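Local atomic coordinates of halogenase PltM (Pseudomonas fluorescens, PDB entry 6BZN), a protein that halogenates phenolic substrates, accepting a range of phenols and halides, and binds FAD as a flavoprotein. Residues A43-H57 with L148-I162. Residues are numbered along the deposited sequence; the frame is centred on the assembly and turned at random. Where two conformers were deposited one is given.
Sequences AKSGLNVLILDSAQH and LMIALKHGAESRQNI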
ATOM      1  N   ALA A  43     -14.207  -3.416  18.805  1.00 13.86           N
ATOM      2  CA  ALA A  43     -14.892  -4.424  19.620  1.00 14.62           C
ATOM      3  C   ALA A  43     -14.101  -4.711  20.910  1.00 15.69           C
ATOM      4  O   ALA A  43     -14.665  -4.771  22.008  1.00 14.56           O
ATOM      5  CB  ALA A  43     -15.114  -5.705  18.838  1.00 14.63           C
ATOM      6  N   LYS A  44     -12.789  -4.868  20.768  1.00 16.53           N
ATOM      7  CA  LYS A  44     -11.896  -5.032  21.921  1.00 18.00           C
ATOM      8  C   LYS A  44     -12.073  -3.923  22.964  1.00 18.23           C
ATOM      9  O   LYS A  44     -12.054  -4.190  24.177  1.00 17.75           O
ATOM     10  CB  LYS A  44     -10.448  -5.089  21.441  1.00 19.00           C
ATOM     11  CG  LYS A  44      -9.374  -4.986  22.519  1.00 20.81           C
ATOM     12  CD  LYS A  44      -9.361  -6.192  23.434  1.00 22.91           C
ATOM     13  CE  LYS A  44      -8.442  -5.921  24.618  1.00 25.01           C
ATOM     14  NZ  LYS A  44      -7.795  -7.172  25.074  1.00 27.08           N
ATOM     15  N   SER A  45     -12.267  -2.699  22.475  1.00 17.00           N
ATOM     16  CA  SER A  45     -12.343  -1.493  23.306  1.00 17.35           C
ATOM     17  C   SER A  45     -13.717  -1.215  23.941  1.00 17.63           C
ATOM     18  O   SER A  45     -13.875  -0.193  24.620  1.00 18.71           O
ATOM     19  CB  SER A  45     -11.946  -0.288  22.441  1.00 17.67           C
ATOM     20  OG  SER A  45     -10.650  -0.465  21.904  1.00 17.53           O
ATOM     21  N   GLY A  46     -14.699  -2.079  23.690  1.00 17.96           N
ATOM     22  CA  GLY A  46     -16.022  -2.010  24.345  1.00 18.53           C
ATOM     23  C   GLY A  46     -17.174  -1.536  23.470  1.00 18.54           C
ATOM     24  O   GLY A  46     -18.271  -1.265  23.999  1.00 19.07           O
ATOM     25  N   LEU A  47     -16.965  -1.426  22.150  1.00 16.85           N
ATOM     26  CA  LEU A  47     -18.050  -1.063  21.234  1.00 16.84           C
ATOM     27  C   LEU A  47     -18.721  -2.297  20.626  1.00 16.46           C
ATOM     28  O   LEU A  47     -18.078  -3.324  20.436  1.00 16.50           O
ATOM     29  CB  LEU A  47     -17.550  -0.156  20.101  1.00 17.08           C
ATOM     30  CG  LEU A  47     -16.838   1.143  20.480  1.00 17.48           C
ATOM     31  CD1 LEU A  47     -16.698   2.061  19.273  1.00 17.40           C
ATOM     32  CD2 LEU A  47     -17.553   1.865  21.606  1.00 18.21           C
ATOM     33  N   ASN A  48     -20.018  -2.178  20.346  0.50 15.89           N
ATOM     34  CA  ASN A  48     -20.795  -3.185  19.632  0.50 16.02           C
ATOM     35  C   ASN A  48     -20.658  -2.857  18.145  0.50 15.48           C
ATOM     36  O   ASN A  48     -21.112  -1.806  17.699  0.50 15.52           O
ATOM     37  CB  ASN A  48     -22.264  -3.117  20.079  0.50 16.45           C
ATOM     38  CG  ASN A  48     -23.073  -4.348  19.683  0.50 17.12           C
ATOM     39  OD1 ASN A  48     -22.528  -5.375  19.268  0.50 18.10           O
ATOM     40  ND2 ASN A  48     -24.395  -4.250  19.833  0.50 17.53           N
ATOM     41  N   VAL A  49     -20.017  -3.748  17.389  1.00 15.29           N
ATOM     42  CA  VAL A  49     -19.653  -3.484  15.997  1.00 15.58           C
ATOM     43  C   VAL A  49     -20.335  -4.486  15.092  1.00 14.65           C
ATOM     44  O   VAL A  49     -20.419  -5.663  15.447  1.00 14.49           O
ATOM     45  CB  VAL A  49     -18.127  -3.595  15.849  1.00 16.40           C
ATOM     46  CG1 VAL A  49     -17.715  -3.471  14.402  1.00 17.22           C
ATOM     47  CG2 VAL A  49     -17.455  -2.519  16.699  1.00 17.32           C
ATOM     48  N   LEU A  50     -20.805  -4.016  13.937  1.00 13.87           N
ATOM     49  CA  LEU A  50     -21.366  -4.863  12.897  1.00 14.57           C
ATOM     50  C   LEU A  50     -20.592  -4.629  11.611  1.00 14.67           C
ATOM     51  O   LEU A  50     -20.536  -3.490  11.106  1.00 13.48           O
ATOM     52  CB  LEU A  50     -22.835  -4.540  12.647  1.00 15.19           C
ATOM     53  CG  LEU A  50     -23.507  -5.355  11.529  1.00 16.00           C
ATOM     54  CD1 LEU A  50     -23.432  -6.855  11.822  1.00 16.68           C
ATOM     55  CD2 LEU A  50     -24.947  -4.899  11.347  1.00 16.37           C
ATOM     56  N   ILE A  51     -19.997  -5.704  11.096  1.00 13.96           N
ATOM     57  CA  ILE A  51     -19.300  -5.678   9.830  1.00 14.13           C
ATOM     58  C   ILE A  51     -20.204  -6.265   8.752  1.00 14.18           C
ATOM     59  O   ILE A  51     -20.677  -7.396   8.892  1.00 14.81           O
ATOM     60  CB  ILE A  51     -17.983  -6.478   9.908  1.00 14.11           C
ATOM     61  CG1 ILE A  51     -17.083  -5.895  10.993  1.00 14.38           C
ATOM     62  CG2 ILE A  51     -17.268  -6.487   8.566  1.00 14.15           C
ATOM     63  CD1 ILE A  51     -15.861  -6.736  11.286  1.00 14.82           C
ATOM     64  N   LEU A  52     -20.417  -5.507   7.682  1.00 14.03           N
ATOM     65  CA  LEU A  52     -21.268  -5.915   6.552  1.00 14.81           C
ATOM     66  C   LEU A  52     -20.432  -6.064   5.314  1.00 15.25           C
ATOM     67  O   LEU A  52     -19.625  -5.199   5.042  1.00 15.72           O
ATOM     68  CB  LEU A  52     -22.306  -4.836   6.275  1.00 14.91           C
ATOM     69  CG  LEU A  52     -23.280  -4.538   7.404  1.00 15.35           C
ATOM     70  CD1 LEU A  52     -24.185  -3.378   7.009  1.00 15.24           C
ATOM     71  CD2 LEU A  52     -24.091  -5.776   7.783  1.00 15.48           C
ATOM     72  N   ASP A  53     -20.617  -7.142   4.552  1.00 15.76           N
ATOM     73  CA  ASP A  53     -19.916  -7.296   3.276  1.00 17.65           C
ATOM     74  C   ASP A  53     -20.816  -7.981   2.261  1.00 17.27           C
ATOM     75  O   ASP A  53     -21.473  -8.975   2.595  1.00 16.85           O
ATOM     76  CB  ASP A  53     -18.640  -8.130   3.456  1.00 19.16           C
ATOM     77  CG  ASP A  53     -17.606  -7.893   2.337  1.00 22.05           C
ATOM     78  OD1 ASP A  53     -17.994  -7.559   1.188  1.00 23.45           O
ATOM     79  OD2 ASP A  53     -16.390  -8.033   2.620  1.00 24.45           O
ATOM     80  N   SER A  54     -20.816  -7.472   1.032  1.00 17.96           N
ATOM     81  CA  SER A  54     -21.562  -8.107  -0.060  1.00 19.69           C
ATOM     82  C   SER A  54     -20.848  -9.359  -0.554  1.00 20.89           C
ATOM     83  O   SER A  54     -21.473 -10.257  -1.120  1.00 21.61           O
ATOM     84  CB  SER A  54     -21.806  -7.140  -1.221  1.00 20.14           C
ATOM     85  OG  SER A  54     -20.579  -6.676  -1.750  1.00 20.84           O
ATOM     86  N   ALA A  55     -19.535  -9.416  -0.344  1.00 20.96           N
ATOM     87  CA  ALA A  55     -18.747 -10.580  -0.727  1.00 21.20           C
ATOM     88  C   ALA A  55     -18.711 -11.575   0.433  1.00 20.55           C
ATOM     89  O   ALA A  55     -19.317 -11.349   1.489  1.00 19.22           O
ATOM     90  CB  ALA A  55     -17.342 -10.141  -1.101  1.00 21.93           C
ATOM     91  N   GLN A  56     -18.000 -12.679   0.225  1.00 20.14           N
ATOM     92  CA  GLN A  56     -17.734 -13.620   1.298  1.00 20.26           C
ATOM     93  C   GLN A  56     -16.317 -14.171   1.253  1.00 18.12           C
ATOM     94  O   GLN A  56     -15.680 -14.176   0.214  1.00 18.74           O
ATOM     95  CB  GLN A  56     -18.767 -14.747   1.313  1.00 23.10           C
ATOM     96  CG  GLN A  56     -18.949 -15.536   0.035  1.00 26.82           C
ATOM     97  CD  GLN A  56     -20.275 -16.295   0.036  1.00 29.87           C
ATOM     98  OE1 GLN A  56     -20.747 -16.751   1.090  1.00 30.27           O
ATOM     99  NE2 GLN A  56     -20.898 -16.409  -1.134  1.00 31.50           N
ATOM    100  N   HIS A  57     -15.826 -14.603   2.407  1.00 15.52           N
ATOM    101  CA  HIS A  57     -14.519 -15.244   2.500  1.00 14.83           C
ATOM    102  C   HIS A  57     -14.703 -16.729   2.175  1.00 14.54           C
ATOM    103  O   HIS A  57     -15.763 -17.282   2.463  1.00 14.19           O
ATOM    104  CB  HIS A  57     -13.921 -15.081   3.895  1.00 14.47           C
ATOM    105  CG  HIS A  57     -13.548 -13.674   4.219  1.00 15.21           C
ATOM    106  ND1 HIS A  57     -12.298 -13.159   3.951  1.00 16.15           N
ATOM    107  CD2 HIS A  57     -14.267 -12.657   4.747  1.00 15.36           C
ATOM    108  CE1 HIS A  57     -12.257 -11.893   4.329  1.00 16.07           C
ATOM    109  NE2 HIS A  57     -13.441 -11.564   4.806  1.00 15.88           N
ATOM    110  N   LEU A 148     -10.360 -11.261   9.811  1.00 12.43           N
ATOM    111  CA  LEU A 148     -11.769 -11.302  10.213  1.00 12.65           C
ATOM    112  C   LEU A 148     -11.957 -12.174  11.454  1.00 12.86           C
ATOM    113  O   LEU A 148     -12.748 -11.846  12.333  1.00 13.42           O
ATOM    114  CB  LEU A 148     -12.664 -11.812   9.092  1.00 13.17           C
ATOM    115  CG  LEU A 148     -14.167 -11.829   9.412  1.00 13.30           C
ATOM    116  CD1 LEU A 148     -14.684 -10.443   9.786  1.00 13.92           C
ATOM    117  CD2 LEU A 148     -14.932 -12.349   8.215  1.00 14.10           C
ATOM    118  N   MET A 149     -11.251 -13.292  11.517  1.00 13.12           N
ATOM    119  CA  MET A 149     -11.338 -14.149  12.697  1.00 13.42           C
ATOM    120  C   MET A 149     -10.908 -13.397  13.965  1.00 13.17           C
ATOM    121  O   MET A 149     -11.522 -13.578  15.021  1.00 13.34           O
ATOM    122  CB  MET A 149     -10.547 -15.432  12.526  1.00 14.39           C
ATOM    123  CG  MET A 149     -11.074 -16.341  11.434  1.00 15.39           C
ATOM    124  SD  MET A 149      -9.897 -17.681  11.128  1.00 17.54           S
ATOM    125  CE  MET A 149     -10.478 -18.275   9.535  1.00 18.04           C
ATOM    126  N   ILE A 150      -9.900 -12.528  13.865  1.00 12.36           N
ATOM    127  CA  ILE A 150      -9.523 -11.682  15.015  1.00 12.77           C
ATOM    128  C   ILE A 150     -10.738 -10.880  15.496  1.00 12.39           C
ATOM    129  O   ILE A 150     -11.056 -10.872  16.686  1.00 12.40           O
ATOM    130  CB  ILE A 150      -8.380 -10.684  14.713  1.00 12.51           C
ATOM    131  CG1 ILE A 150      -7.119 -11.430  14.254  1.00 12.98           C
ATOM    132  CG2 ILE A 150      -8.079  -9.856  15.966  1.00 12.85           C
ATOM    133  CD1 ILE A 150      -5.945 -10.549  13.879  1.00 13.23           C
ATOM    134  N   ALA A 151     -11.396 -10.197  14.562  1.00 12.31           N
ATOM    135  CA  ALA A 151     -12.557  -9.366  14.894  1.00 12.25           C
ATOM    136  C   ALA A 151     -13.684 -10.168  15.538  1.00 12.80           C
ATOM    137  O   ALA A 151     -14.263  -9.746  16.550  1.00 12.44           O
ATOM    138  CB  ALA A 151     -13.075  -8.673  13.659  1.00 12.06           C
ATOM    139  N   LEU A 152     -13.991 -11.318  14.943  1.00 12.93           N
ATOM    140  CA  LEU A 152     -15.078 -12.176  15.442  1.00 13.97           C
ATOM    141  C   LEU A 152     -14.812 -12.664  16.866  1.00 14.30           C
ATOM    142  O   LEU A 152     -15.719 -12.716  17.706  1.00 13.72           O
ATOM    143  CB  LEU A 152     -15.266 -13.385  14.514  1.00 13.89           C
ATOM    144  CG  LEU A 152     -15.829 -13.052  13.135  1.00 14.73           C
ATOM    145  CD1 LEU A 152     -15.710 -14.232  12.170  1.00 15.38           C
ATOM    146  CD2 LEU A 152     -17.278 -12.628  13.260  1.00 15.45           C
ATOM    147  N   LYS A 153     -13.563 -13.028  17.128  1.00 15.21           N
ATOM    148  CA  LYS A 153     -13.174 -13.523  18.454  1.00 16.02           C
ATOM    149  C   LYS A 153     -13.230 -12.433  19.525  1.00 16.47           C
ATOM    150  O   LYS A 153     -13.336 -12.733  20.716  1.00 16.73           O
ATOM    151  CB  LYS A 153     -11.787 -14.159  18.403  1.00 16.37           C
ATOM    152  CG  LYS A 153     -11.766 -15.475  17.632  1.00 16.69           C
ATOM    153  CD  LYS A 153     -10.409 -16.164  17.669  1.00 17.17           C
ATOM    154  CE  LYS A 153      -9.328 -15.350  16.989  1.00 16.93           C
ATOM    155  NZ  LYS A 153      -8.015 -16.023  17.128  1.00 17.51           N
ATOM    156  N   HIS A 154     -13.136 -11.175  19.102  1.00 16.19           N
ATOM    157  CA  HIS A 154     -13.292 -10.037  20.006  1.00 16.14           C
ATOM    158  C   HIS A 154     -14.714  -9.510  20.111  1.00 15.82           C
ATOM    159  O   HIS A 154     -14.939  -8.520  20.794  1.00 16.04           O
ATOM    160  CB  HIS A 154     -12.332  -8.924  19.620  1.00 16.62           C
ATOM    161  CG  HIS A 154     -10.928  -9.212  20.010  1.00 16.73           C
ATOM    162  ND1 HIS A 154     -10.059  -9.896  19.193  1.00 17.18           N
ATOM    163  CD2 HIS A 154     -10.253  -8.960  21.155  1.00 17.16           C
ATOM    164  CE1 HIS A 154      -8.900 -10.033  19.806  1.00 17.41           C
ATOM    165  NE2 HIS A 154      -8.989  -9.467  20.996  1.00 17.45           N
ATOM    166  N   GLY A 155     -15.675 -10.167  19.465  1.00 15.75           N
ATOM    167  CA  GLY A 155     -17.086  -9.816  19.622  1.00 15.72           C
ATOM    168  C   GLY A 155     -17.727  -8.991  18.524  1.00 15.91           C
ATOM    169  O   GLY A 155     -18.926  -8.707  18.606  1.00 15.69           O
ATOM    170  N   ALA A 156     -16.973  -8.614  17.483  1.00 15.67           N
ATOM    171  CA  ALA A 156     -17.575  -7.965  16.326  1.00 16.15           C
ATOM    172  C   ALA A 156     -18.536  -8.947  15.651  1.00 16.87           C
ATOM    173  O   ALA A 156     -18.225 -10.136  15.535  1.00 16.81           O
ATOM    174  CB  ALA A 156     -16.505  -7.506  15.341  1.00 16.40           C
ATOM    175  N   GLU A 157     -19.721  -8.471  15.276  1.00 17.13           N
ATOM    176  CA  GLU A 157     -20.649  -9.259  14.466  1.00 18.22           C
ATOM    177  C   GLU A 157     -20.331  -9.029  12.998  1.00 17.77           C
ATOM    178  O   GLU A 157     -19.921  -7.934  12.618  1.00 16.60           O
ATOM    179  CB  GLU A 157     -22.102  -8.892  14.765  1.00 20.01           C
ATOM    180  CG  GLU A 157     -23.129  -9.727  14.002  1.00 22.71           C
ATOM    181  CD  GLU A 157     -24.575  -9.324  14.276  1.00 25.33           C
ATOM    182  OE1 GLU A 157     -24.839  -8.746  15.371  1.00 26.00           O
ATOM    183  OE2 GLU A 157     -25.429  -9.602  13.380  1.00 25.46           O
ATOM    184  N   SER A 158     -20.524 -10.067  12.190  1.00 17.26           N
ATOM    185  CA  SER A 158     -20.253 -10.026  10.755  1.00 18.74           C
ATOM    186  C   SER A 158     -21.407 -10.677  10.004  1.00 18.34           C
ATOM    187  O   SER A 158     -21.855 -11.751  10.399  1.00 19.77           O
ATOM    188  CB  SER A 158     -18.970 -10.777  10.437  1.00 19.50           C
ATOM    189  OG  SER A 158     -18.806 -10.932   9.042  1.00 22.06           O
ATOM    190  N   ARG A 159     -21.883 -10.011   8.954  1.00 17.99           N
ATOM    191  CA  ARG A 159     -22.835 -10.581   8.003  1.00 18.49           C
ATOM    192  C   ARG A 159     -22.204 -10.465   6.629  1.00 19.49           C
ATOM    193  O   ARG A 159     -21.921  -9.351   6.155  1.00 19.20           O
ATOM    194  CB  ARG A 159     -24.173  -9.853   8.032  1.00 18.56           C
ATOM    195  CG  ARG A 159     -24.797  -9.800   9.407  1.00 19.40           C
ATOM    196  CD  ARG A 159     -26.205  -9.227   9.386  1.00 20.60           C
ATOM    197  NE  ARG A 159     -26.588  -8.758  10.717  1.00 21.70           N
ATOM    198  CZ  ARG A 159     -27.771  -8.236  11.043  1.00 22.33           C
ATOM    199  NH1 ARG A 159     -28.736  -8.109  10.143  1.00 22.44           N
ATOM    200  NH2 ARG A 159     -27.976  -7.836  12.293  1.00 22.73           N
ATOM    201  N   GLN A 160     -21.989 -11.633   6.026  0.53 19.45           N
ATOM    202  CA  GLN A 160     -21.406 -11.801   4.702  0.53 20.42           C
ATOM    203  C   GLN A 160     -22.493 -12.008   3.668  0.53 20.63           C
ATOM    204  O   GLN A 160     -23.631 -12.341   4.012  0.53 20.26           O
ATOM    205  CB  GLN A 160     -20.531 -13.054   4.692  0.53 21.04           C
ATOM    206  CG  GLN A 160     -19.450 -13.079   5.750  0.53 21.61           C
ATOM    207  CD  GLN A 160     -18.135 -12.581   5.208  0.53 21.93           C
ATOM    208  OE1 GLN A 160     -17.422 -13.330   4.550  0.53 22.27           O
ATOM    209  NE2 GLN A 160     -17.812 -11.316   5.467  0.53 21.86           N
ATOM    210  N   ASN A 161     -22.132 -11.825   2.399  1.00 20.67           N
ATOM    211  CA  ASN A 161     -23.046 -12.091   1.283  1.00 22.32           C
ATOM    212  C   ASN A 161     -24.380 -11.332   1.380  1.00 23.16           C
ATOM    213  O   ASN A 161     -25.424 -11.853   0.998  1.00 23.66           O
ATOM    214  CB  ASN A 161     -23.275 -13.611   1.161  1.00 24.31           C
ATOM    215  CG  ASN A 161     -23.757 -14.018  -0.210  1.00 26.24           C
ATOM    216  OD1 ASN A 161     -23.441 -13.371  -1.205  1.00 28.47           O
ATOM    217  ND2 ASN A 161     -24.516 -15.108  -0.272  1.00 27.63           N
ATOM    218  N   ILE A 162     -24.335 -10.110   1.919  1.00 23.11           N
ATOM    219  CA  ILE A 162     -25.549  -9.294   2.108  1.00 24.77           C
ATOM    220  C   ILE A 162     -25.669  -8.277   0.992  1.00 25.32           C
ATOM    221  O   ILE A 162     -24.747  -8.090   0.207  1.00 27.01           O
ATOM    222  CB  ILE A 162     -25.656  -8.615   3.510  1.00 26.23           C
ATOM    223  CG1 ILE A 162     -24.427  -7.777   3.885  1.00 26.15           C
ATOM    224  CG2 ILE A 162     -25.910  -9.657   4.584  1.00 27.29           C
ATOM    225  CD1 ILE A 162     -24.256  -6.499   3.092  1.00 26.79           C
TER
HETATM  226  O   HOH W   1      -6.930  -9.085  23.052  1.00 33.18           O
HETATM  227  O   HOH W   2     -18.601  -5.747  18.790  1.00 24.67           O
HETATM  228  O   HOH W   3     -24.295  -9.903  -2.076  1.00 42.14           O
HETATM  229  O   HOH W   4     -17.869 -16.268   4.304  1.00 24.07           O
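Ile51 pairs with Ser158 and bonds to the residues flanking it: its N donates to Glu157 O at 2.7 Å (172° at the hydrogen), and its O accepts from Arg159 N, the signature of parallel pairing. Glu157 N to Val49 O and Asp53 N to Arg159 O complete four backbone bonds along the strands. Beyond, Asp53 O receives Ile162 N and Ala55 O receives Asn161 N. Gln160, bent at chi2 (-95°), brings OE1 to His57 N at 3.0 Å, nearly straight out from the Gln160 side-chain carbonyl; its NE2 bonds to Ser31 OG. Asp53, which contacts FAD when the cofactor is bound, uses OD1 for an Asx turn to Ala55 N, and OD2 for a hydrogen bond to Ser31 OG and a salt bridge to Arg59. Leu50 CD2 covers one face of the Arg159 guanidinium, whose NE bridges to Glu157 OE2 at 3.0 Å; Tyr24 OH bonds to both side chains. His154 ND1 binds Ile150 O, and NE2 shares water 1 with Lys44 NZ; an alanine in place of His154 would probably leave that water without this partner. Ile51 CD1 packs on Ala151 CB (4.1 Å) of helix 140-153; strand 49-52 lies between outermost strand 157-159 and strand 24-29, consistent with a Rossmann-type FAD-binding fold.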